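Local coordinates for protein transcriptional regulator (Rhodococcus sp., PDB 2O0Y) that probably binds DNA and regulates transcription as a member of the IclR family, with a helix-turn-helix domain and a GAF-like C-terminal domain, at residues W93-M103 and E250-L259; S107-L116 and A128-S138. All coordinates share one frame; numbering follows the deposited sequence.

In the fold
Contacts 1 and 2 lie in the C-terminal part of this IclR-family regulator, their centres about 17 Å apart. They share helix 97-110: its first turns pack on helix 237-254 in contact 1, and its last turn meets the end of the hairpin 113-120/123-130 in contact 2. Along the chain, both segments of contact 2 fall between the two segments of contact 1. Contact 1 therefore brings the C-terminal end of the chain back to the start of helix 97-110, while contact 2 is local. The two touch directly, with Met103 and Pro95 packed on Ala128 and Met103 on Cys130. Helices 97-110 and 237-254 lie next to each other, and both pack on the six-stranded antiparallel sheet.

Contact 1 (W93-M103 and E250-L259); sequences WAPPEEVVDIM and EISAIGLPGL
Trp93 carries CG anti to the backbone N (chi1 180°), which swings the indole toward Pro257 and Leu259. Val99, with chi1 160°, turns CG1 and CG2 toward Ile251 and Ile254. The contact is an antiparallel helix pair, 97-103 against 250-254, with axes 9.8 Å apart; the chains leading into and out of it also meet. This pairing of helices 97-110 and 237-254 beside the antiparallel sheet is consistent with the GAF-like fold of IclR C-terminal domains.

Between the helices, Val99 CG2 lies 3.7 Å from Ile254 CG2 as the two side chains pass in opposite senses. Val99 crosses Ile251 at about a right angle. Ile102 and Ile254 reach toward each other tip to tip, and their CD1 atoms are tightly packed at 3.5 Å. Ile251 CD1 runs inward to Met103 CG, and Met103 continues to strands 113-120 and 123-130.

Beyond the helix ends, Pro96 CG meets Pro257 CD at 3.9 Å. Leu259 CD2 lies over one face of the Trp93 indole near its rim, Pro95 N over the opposite face, also offset; Leu259 CG comes within 3.6 Å of Trp93 CZ2. Gly258 sits so close to the indole that a side chain there would clash with NE1. Replacing Trp93 by an alanine would probably leave Leu259 without the ring it packs on and Pro257 O without its indole donor. Trp93 NE1 donates to Pro257 O at 3.0 Å with an N-H...O angle of 166°, in both the ring and carbonyl planes, and a water bridges that same oxygen to Ala94 O.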
loop_
_atom_site.group_PDB
_atom_site.type_symbol
_atom_site.label_atom_id
_atom_site.label_comp_id
_atom_site.label_asym_id
_atom_site.label_seq_id
_atom_site.Cartn_x
_atom_site.Cartn_y
_atom_site.Cartn_z
ATOM N N TRP B 93 -10.685 3.801 4.954
ATOM C CA TRP B 93 -10.481 5.208 4.668
ATOM C C TRP B 93 -11.835 5.852 4.362
ATOM O O TRP B 93 -12.630 5.265 3.632
ATOM C CB TRP B 93 -9.508 5.442 3.477
ATOM C CG TRP B 93 -9.343 6.918 3.220
ATOM C CD1 TRP B 93 -8.477 7.761 3.857
ATOM C CD2 TRP B 93 -10.119 7.732 2.326
ATOM N NE1 TRP B 93 -8.669 9.053 3.418
ATOM C CE2 TRP B 93 -9.657 9.061 2.466
ATOM C CE3 TRP B 93 -11.160 7.467 1.412
ATOM C CZ2 TRP B 93 -10.212 10.135 1.742
ATOM C CZ3 TRP B 93 -11.707 8.538 0.676
ATOM C CH2 TRP B 93 -11.231 9.845 0.842
ATOM N N ALA B 94 -12.076 7.057 4.874
ATOM C CA ALA B 94 -13.245 7.848 4.497
ATOM C C ALA B 94 -12.830 9.282 4.578
ATOM O O ALA B 94 -11.939 9.587 5.358
ATOM C CB ALA B 94 -14.373 7.607 5.471
ATOM N N PRO B 95 -13.454 10.197 3.779
ATOM C CA PRO B 95 -13.139 11.629 3.966
ATOM C C PRO B 95 -13.593 12.117 5.342
ATOM O O PRO B 95 -14.433 11.462 5.960
ATOM C CB PRO B 95 -13.945 12.339 2.852
ATOM C CG PRO B 95 -14.468 11.195 1.925
ATOM C CD PRO B 95 -14.484 9.957 2.740
ATOM N N PRO B 96 -13.079 13.271 5.813
ATOM C CA PRO B 96 -13.690 13.800 7.027
ATOM C C PRO B 96 -15.216 13.922 6.840
ATOM O O PRO B 96 -15.688 14.208 5.723
ATOM C CB PRO B 96 -13.047 15.172 7.150
ATOM C CG PRO B 96 -11.734 15.046 6.516
ATOM C CD PRO B 96 -11.989 14.148 5.330
ATOM N N GLU B 97 -15.988 13.667 7.896
ATOM C CA GLU B 97 -17.437 13.711 7.791
ATOM C C GLU B 97 -17.914 15.097 7.295
ATOM O O GLU B 97 -18.896 15.184 6.550
ATOM C CB GLU B 97 -18.099 13.199 9.107
ATOM C CG GLU B 97 -18.772 14.216 9.957
ATOM C CD GLU B 97 -19.302 13.610 11.294
ATOM N N GLU B 98 -17.198 16.169 7.640
ATOM C CA GLU B 98 -17.513 17.517 7.103
ATOM C C GLU B 98 -17.288 17.637 5.610
ATOM O O GLU B 98 -17.946 18.433 4.957
ATOM C CB GLU B 98 -16.668 18.603 7.758
ATOM C CG GLU B 98 -17.125 18.997 9.151
ATOM C CD GLU B 98 -16.400 20.247 9.671
ATOM O OE1 GLU B 98 -15.297 20.577 9.124
ATOM O OE2 GLU B 98 -16.930 20.873 10.640
ATOM N N VAL B 99 -16.333 16.879 5.076
ATOM C CA VAL B 99 -16.151 16.826 3.621
ATOM C C VAL B 99 -17.316 16.042 2.976
ATOM O O VAL B 99 -17.862 16.433 1.947
ATOM C CB VAL B 99 -14.806 16.173 3.296
ATOM C CG1 VAL B 99 -14.766 15.638 1.830
ATOM C CG2 VAL B 99 -13.615 17.165 3.655
ATOM N N VAL B 100 -17.704 14.924 3.557
ATOM C CA VAL B 100 -18.909 14.212 3.063
ATOM C C VAL B 100 -20.162 15.105 3.096
ATOM O O VAL B 100 -20.898 15.166 2.102
ATOM C CB VAL B 100 -19.122 12.881 3.773
ATOM C CG1 VAL B 100 -20.268 12.142 3.139
ATOM C CG2 VAL B 100 -17.830 12.023 3.624
ATOM N N ASP B 101 -20.373 15.843 4.178
ATOM C CA ASP B 101 -21.471 16.847 4.210
ATOM C C ASP B 101 -21.401 17.807 3.013
ATOM O O ASP B 101 -22.413 18.070 2.356
ATOM C CB ASP B 101 -21.458 17.690 5.490
ATOM C CG ASP B 101 -21.744 16.879 6.723
ATOM O OD1 ASP B 101 -22.262 15.755 6.597
ATOM O OD2 ASP B 101 -21.416 17.376 7.835
ATOM N N ILE B 102 -20.218 18.336 2.717
ATOM C CA ILE B 102 -20.107 19.282 1.580
ATOM C C ILE B 102 -20.463 18.586 0.272
ATOM O O ILE B 102 -21.135 19.154 -0.559
ATOM C CB ILE B 102 -18.675 19.915 1.493
ATOM C CG1 ILE B 102 -18.450 20.910 2.641
ATOM C CG2 ILE B 102 -18.450 20.593 0.150
ATOM C CD1 ILE B 102 -16.924 21.176 2.913
HETATM N N MSE B 103 -20.025 17.352 0.081
HETATM C CA MSE B 103 -20.297 16.612 -1.159
HETATM C C MSE B 103 -21.786 16.316 -1.258
HETATM O O MSE B 103 -22.391 16.355 -2.337
HETATM C CB MSE B 103 -19.507 15.299 -1.136
HETATM C CG MSE B 103 -18.008 15.461 -1.157
HETATM SE SE MSE B 103 -17.098 13.693 -0.997
HETATM C CE MSE B 103 -17.834 12.702 -2.543
ATOM N N GLU B 250 -13.705 24.646 -0.191
ATOM C CA GLU B 250 -14.029 24.286 1.204
ATOM C C GLU B 250 -13.392 22.966 1.627
ATOM O O GLU B 250 -12.882 22.858 2.712
ATOM C CB GLU B 250 -15.537 24.203 1.381
ATOM C CG GLU B 250 -16.226 25.597 1.310
ATOM C CD GLU B 250 -17.711 25.523 1.041
ATOM O OE1 GLU B 250 -18.336 24.506 1.351
ATOM O OE2 GLU B 250 -18.275 26.506 0.511
ATOM N N ILE B 251 -13.462 21.951 0.762
ATOM C CA ILE B 251 -12.862 20.626 1.028
ATOM C C ILE B 251 -11.322 20.715 1.103
ATOM O O ILE B 251 -10.679 20.118 1.991
ATOM C CB ILE B 251 -13.335 19.584 -0.066
ATOM C CG1 ILE B 251 -14.820 19.246 0.132
ATOM C CG2 ILE B 251 -12.517 18.333 -0.003
ATOM C CD1 ILE B 251 -15.427 18.551 -1.126
ATOM N N SER B 252 -10.712 21.463 0.197
ATOM C CA SER B 252 -9.274 21.638 0.248
ATOM C C SER B 252 -8.909 22.403 1.532
ATOM O O SER B 252 -7.896 22.094 2.160
ATOM C CB SER B 252 -8.741 22.372 -0.987
ATOM O OG SER B 252 -8.810 21.542 -2.138
ATOM N N ALA B 253 -9.731 23.380 1.931
ATOM C CA ALA B 253 -9.457 24.087 3.212
ATOM C C ALA B 253 -9.462 23.156 4.419
ATOM O O ALA B 253 -8.609 23.293 5.287
ATOM C CB ALA B 253 -10.405 25.266 3.437
ATOM N N ILE B 254 -10.428 22.242 4.474
ATOM C CA ILE B 254 -10.551 21.240 5.548
ATOM C C ILE B 254 -9.391 20.244 5.467
ATOM O O ILE B 254 -8.760 19.932 6.477
ATOM C CB ILE B 254 -11.919 20.481 5.429
ATOM C CG1 ILE B 254 -13.059 21.399 5.855
ATOM C CG2 ILE B 254 -11.971 19.218 6.298
ATOM C CD1 ILE B 254 -14.418 20.960 5.333
ATOM N N GLY B 255 -9.159 19.686 4.277
ATOM C CA GLY B 255 -8.023 18.816 4.087
ATOM C C GLY B 255 -8.472 17.378 3.969
ATOM O O GLY B 255 -9.555 17.036 4.460
ATOM N N LEU B 256 -7.654 16.534 3.330
ATOM C CA LEU B 256 -8.045 15.151 3.090
ATOM C C LEU B 256 -6.979 14.220 3.653
ATOM O O LEU B 256 -6.175 13.710 2.899
ATOM C CB LEU B 256 -8.232 14.902 1.602
ATOM C CG LEU B 256 -9.465 15.588 0.961
ATOM C CD1 LEU B 256 -9.334 15.564 -0.537
ATOM C CD2 LEU B 256 -10.761 14.862 1.386
ATOM N N PRO B 257 -6.983 14.021 4.982
ATOM C CA PRO B 257 -5.996 13.154 5.637
ATOM C C PRO B 257 -6.002 11.778 4.977
ATOM O O PRO B 257 -7.063 11.188 4.777
ATOM C CB PRO B 257 -6.519 13.083 7.068
ATOM C CG PRO B 257 -7.217 14.412 7.265
ATOM C CD PRO B 257 -7.940 14.583 5.965
ATOM N N GLY B 258 -4.852 11.265 4.600
ATOM C CA GLY B 258 -4.862 9.967 3.905
ATOM C C GLY B 258 -4.609 10.089 2.428
ATOM O O GLY B 258 -4.082 9.176 1.823
ATOM N N LEU B 259 -5.010 11.231 1.863
ATOM C CA LEU B 259 -4.743 11.635 0.488
ATOM C C LEU B 259 -3.856 12.865 0.564
ATOM O O LEU B 259 -2.902 12.961 -0.178
ATOM C CB LEU B 259 -6.042 12.050 -0.249
ATOM C CG LEU B 259 -7.292 11.178 -0.155
ATOM C CD1 LEU B 259 -8.391 11.681 -1.055
ATOM C CD2 LEU B 259 -6.948 9.747 -0.529
HETATM O O HOH W 1 -9.827 11.411 5.788
#

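Contact 2 (S107-L116 and A128-S138); sequences SADTGETVNL and AQCESTATVRS
This is an antiparallel strand pairing at the open end of the hairpin 113-120/123-130, extended by a loop that folds back over the turn after helix 97-110. Val114 pairs with Cys130, and Leu116 with Ala128, as hydrogen-bonded pairs. Val114 N donates to Cys130 O at 2.8 Å, and Cys130 N returns the bond to Val114 O. Their side chains, with those of Leu116 and Ala128, line the sheet face that receives Met103 of helix 97-110.

Asn115 and Gln129 form the non-hydrogen-bonded pair between them, on the other face. Their side chains run alongside each other in one direction, with amide planes 51° apart. Gln129 NE2 donates to Asn115 OD1 at 2.7 Å, nearly in its own amide plane. The same nitrogen also bonds to Ile140 O; the two acceptors probably set the rotation of the Gln129 amide.

Past the pairing, Thr113 OG1 donates to Ser138 O at 2.8 Å, in the carbonyl plane, and takes a weak bond from Ser132 N. Ser132 has OG between its backbone N and carbonyl carbon (chi1 82°), and this hydroxyl donates to Gly111 O at 2.8 Å from above the carbonyl plane. It also accepts from Ala134 N, making an ST turn. A water joins Glu112 OE1, Thr113 N and Ser138 N; Glu112 OE2 is held by Arg231 and Tyr240. Arg137 grips Glu131 side-on, with NE and NH2 both on OE1, while NH1 bonds to Ala134 O at 2.8 Å.

The arrangement is the open end of an antiparallel beta hairpin within the six-stranded sheet, its exit loop bonded to the helix-to-strand turn, consistent with the GAF-like IclR C-terminal domain.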
loop_
_atom_site.group_PDB
_atom_site.type_symbol
_atom_site.label_atom_id
_atom_site.label_comp_id
_atom_site.label_asym_id
_atom_site.label_seq_id
_atom_site.Cartn_x
_atom_site.Cartn_y
_atom_site.Cartn_z
ATOM N N SER B 107 -24.302 17.592 -4.144
ATOM C CA SER B 107 -25.219 16.699 -4.888
ATOM C C SER B 107 -26.658 17.229 -4.870
ATOM O O SER B 107 -27.329 17.297 -5.909
ATOM C CB SER B 107 -25.160 15.280 -4.348
ATOM O OG SER B 107 -25.935 14.476 -5.181
ATOM N N ALA B 108 -27.126 17.661 -3.704
ATOM C CA ALA B 108 -28.468 18.254 -3.580
ATOM C C ALA B 108 -28.590 19.523 -4.412
ATOM O O ALA B 108 -29.631 19.773 -5.037
ATOM C CB ALA B 108 -28.772 18.585 -2.134
ATOM N N ASP B 109 -27.537 20.339 -4.405
ATOM C CA ASP B 109 -27.576 21.665 -5.048
ATOM C C ASP B 109 -27.514 21.513 -6.579
ATOM O O ASP B 109 -28.085 22.314 -7.305
ATOM C CB ASP B 109 -26.372 22.493 -4.554
ATOM C CG ASP B 109 -26.586 23.103 -3.156
ATOM O OD1 ASP B 109 -27.696 22.979 -2.589
ATOM O OD2 ASP B 109 -25.634 23.739 -2.622
ATOM N N THR B 110 -26.825 20.482 -7.084
ATOM C CA THR B 110 -26.694 20.363 -8.552
ATOM C C THR B 110 -27.653 19.326 -9.152
ATOM O O THR B 110 -27.962 19.382 -10.340
ATOM C CB THR B 110 -25.259 19.943 -8.977
ATOM O OG1 THR B 110 -24.947 18.713 -8.312
ATOM C CG2 THR B 110 -24.200 21.006 -8.611
ATOM N N GLY B 111 -28.079 18.343 -8.350
ATOM C CA GLY B 111 -28.935 17.267 -8.853
ATOM C C GLY B 111 -28.136 16.142 -9.487
ATOM O O GLY B 111 -28.703 15.193 -10.067
ATOM N N GLU B 112 -26.800 16.230 -9.353
ATOM C CA GLU B 112 -25.876 15.265 -9.941
ATOM C C GLU B 112 -25.103 14.470 -8.889
ATOM O O GLU B 112 -24.930 14.949 -7.750
ATOM C CB GLU B 112 -24.882 15.971 -10.873
ATOM C CG GLU B 112 -25.501 16.835 -11.950
ATOM C CD GLU B 112 -26.432 16.126 -12.890
ATOM O OE1 GLU B 112 -26.493 14.887 -12.856
ATOM O OE2 GLU B 112 -27.055 16.822 -13.731
ATOM N N THR B 113 -24.674 13.265 -9.277
ATOM C CA THR B 113 -23.815 12.430 -8.452
ATOM C C THR B 113 -22.467 13.114 -8.320
ATOM O O THR B 113 -21.933 13.593 -9.326
ATOM C CB THR B 113 -23.642 11.046 -9.068
ATOM O OG1 THR B 113 -24.916 10.359 -8.977
ATOM C CG2 THR B 113 -22.534 10.219 -8.268
ATOM N N VAL B 114 -21.942 13.171 -7.086
ATOM C CA VAL B 114 -20.669 13.796 -6.792
ATOM C C VAL B 114 -19.695 12.675 -6.488
ATOM O O VAL B 114 -19.919 11.924 -5.554
ATOM C CB VAL B 114 -20.778 14.709 -5.584
ATOM C CG1 VAL B 114 -19.418 15.258 -5.247
ATOM C CG2 VAL B 114 -21.759 15.867 -5.900
ATOM N N ASN B 115 -18.597 12.584 -7.258
ATOM C CA ASN B 115 -17.572 11.518 -7.088
ATOM C C ASN B 115 -16.272 12.150 -6.624
ATOM O O ASN B 115 -15.868 13.173 -7.183
ATOM C CB ASN B 115 -17.302 10.873 -8.458
ATOM C CG ASN B 115 -18.483 10.026 -8.935
ATOM O OD1 ASN B 115 -19.030 9.238 -8.170
ATOM N ND2 ASN B 115 -18.911 10.233 -10.163
ATOM N N LEU B 116 -15.589 11.545 -5.656
ATOM C CA LEU B 116 -14.268 12.035 -5.278
ATOM C C LEU B 116 -13.319 11.008 -5.841
ATOM O O LEU B 116 -13.343 9.847 -5.412
ATOM C CB LEU B 116 -14.077 12.120 -3.755
ATOM C CG LEU B 116 -12.830 12.883 -3.245
ATOM C CD1 LEU B 116 -13.075 13.355 -1.835
ATOM C CD2 LEU B 116 -11.648 11.951 -3.129
ATOM N N ALA B 128 -14.863 8.124 -2.746
ATOM C CA ALA B 128 -16.087 8.477 -2.035
ATOM C C ALA B 128 -17.091 9.069 -3.003
ATOM O O ALA B 128 -16.690 9.614 -4.032
ATOM C CB ALA B 128 -15.788 9.514 -0.880
ATOM N N GLN B 129 -18.395 8.937 -2.692
ATOM C CA GLN B 129 -19.446 9.278 -3.667
ATOM C C GLN B 129 -20.721 9.720 -2.977
ATOM O O GLN B 129 -21.091 9.118 -1.967
ATOM C CB GLN B 129 -19.752 8.011 -4.476
ATOM C CG GLN B 129 -20.759 8.170 -5.626
ATOM C CD GLN B 129 -20.865 6.896 -6.456
ATOM O OE1 GLN B 129 -21.440 5.907 -5.996
ATOM N NE2 GLN B 129 -20.261 6.898 -7.678
ATOM N N CYS B 130 -21.391 10.743 -3.495
ATOM C CA CYS B 130 -22.721 11.094 -3.014
ATOM C C CYS B 130 -23.648 11.097 -4.217
ATOM O O CYS B 130 -23.545 11.976 -5.085
ATOM C CB CYS B 130 -22.716 12.483 -2.379
ATOM S SG CYS B 130 -21.816 12.449 -0.778
ATOM N N GLU B 131 -24.524 10.104 -4.300
ATOM C CA GLU B 131 -25.397 10.002 -5.461
ATOM C C GLU B 131 -26.543 10.979 -5.334
ATOM O O GLU B 131 -27.037 11.239 -4.231
ATOM C CB GLU B 131 -25.963 8.618 -5.553
ATOM C CG GLU B 131 -24.957 7.555 -6.088
ATOM C CD GLU B 131 -25.653 6.211 -6.148
ATOM O OE1 GLU B 131 -26.602 6.077 -6.935
ATOM O OE2 GLU B 131 -25.309 5.313 -5.372
ATOM N N SER B 132 -27.000 11.508 -6.456
ATOM C CA SER B 132 -28.208 12.316 -6.444
ATOM C C SER B 132 -29.452 11.392 -6.451
ATOM O O SER B 132 -29.336 10.172 -6.515
ATOM C CB SER B 132 -28.230 13.285 -7.625
ATOM O OG SER B 132 -28.681 12.694 -8.838
ATOM N N THR B 133 -30.643 11.982 -6.399
ATOM C CA THR B 133 -31.873 11.198 -6.395
ATOM C C THR B 133 -32.472 11.115 -7.795
ATOM O O THR B 133 -33.587 10.605 -7.965
ATOM C CB THR B 133 -32.961 11.858 -5.513
ATOM O OG1 THR B 133 -33.233 13.138 -6.061
ATOM C CG2 THR B 133 -32.467 12.049 -4.079
ATOM N N ALA B 134 -31.773 11.645 -8.794
ATOM C CA ALA B 134 -32.341 11.700 -10.153
ATOM C C ALA B 134 -32.429 10.264 -10.637
ATOM O O ALA B 134 -31.615 9.449 -10.253
ATOM C CB ALA B 134 -31.429 12.500 -11.048
ATOM N N THR B 135 -33.430 9.920 -11.417
ATOM C CA THR B 135 -33.579 8.507 -11.866
ATOM C C THR B 135 -32.559 8.122 -12.943
ATOM O O THR B 135 -32.187 6.941 -13.065
ATOM C CB THR B 135 -34.954 8.224 -12.385
ATOM O OG1 THR B 135 -35.219 9.090 -13.488
ATOM C CG2 THR B 135 -36.010 8.465 -11.295
ATOM N N VAL B 136 -32.117 9.115 -13.721
ATOM C CA VAL B 136 -30.951 8.951 -14.612
ATOM C C VAL B 136 -29.743 9.735 -14.081
ATOM O O VAL B 136 -29.784 10.978 -13.943
ATOM C CB VAL B 136 -31.300 9.334 -16.086
ATOM C CG1 VAL B 136 -30.101 9.132 -16.984
ATOM C CG2 VAL B 136 -32.461 8.513 -16.584
ATOM N N ARG B 137 -28.684 9.026 -13.710
ATOM C CA ARG B 137 -27.583 9.695 -13.054
ATOM C C ARG B 137 -26.331 8.902 -13.288
ATOM O O ARG B 137 -26.402 7.798 -13.898
ATOM C CB ARG B 137 -27.876 9.865 -11.562
ATOM C CG ARG B 137 -27.938 8.556 -10.731
ATOM C CD ARG B 137 -28.269 8.931 -9.297
ATOM N NE ARG B 137 -28.353 7.782 -8.387
ATOM C CZ ARG B 137 -29.479 7.207 -7.995
ATOM N NH1 ARG B 137 -30.676 7.586 -8.460
ATOM N NH2 ARG B 137 -29.400 6.200 -7.141
ATOM N N SER B 138 -25.187 9.451 -12.866
ATOM C CA SER B 138 -23.933 8.679 -12.866
ATOM C C SER B 138 -23.951 7.749 -11.679
ATOM O O SER B 138 -24.259 8.152 -10.544
ATOM C CB SER B 138 -22.660 9.553 -12.709
ATOM O OG SER B 138 -21.629 8.756 -12.076
HETATM O O HOH W 2 -25.618 12.320 -12.027
#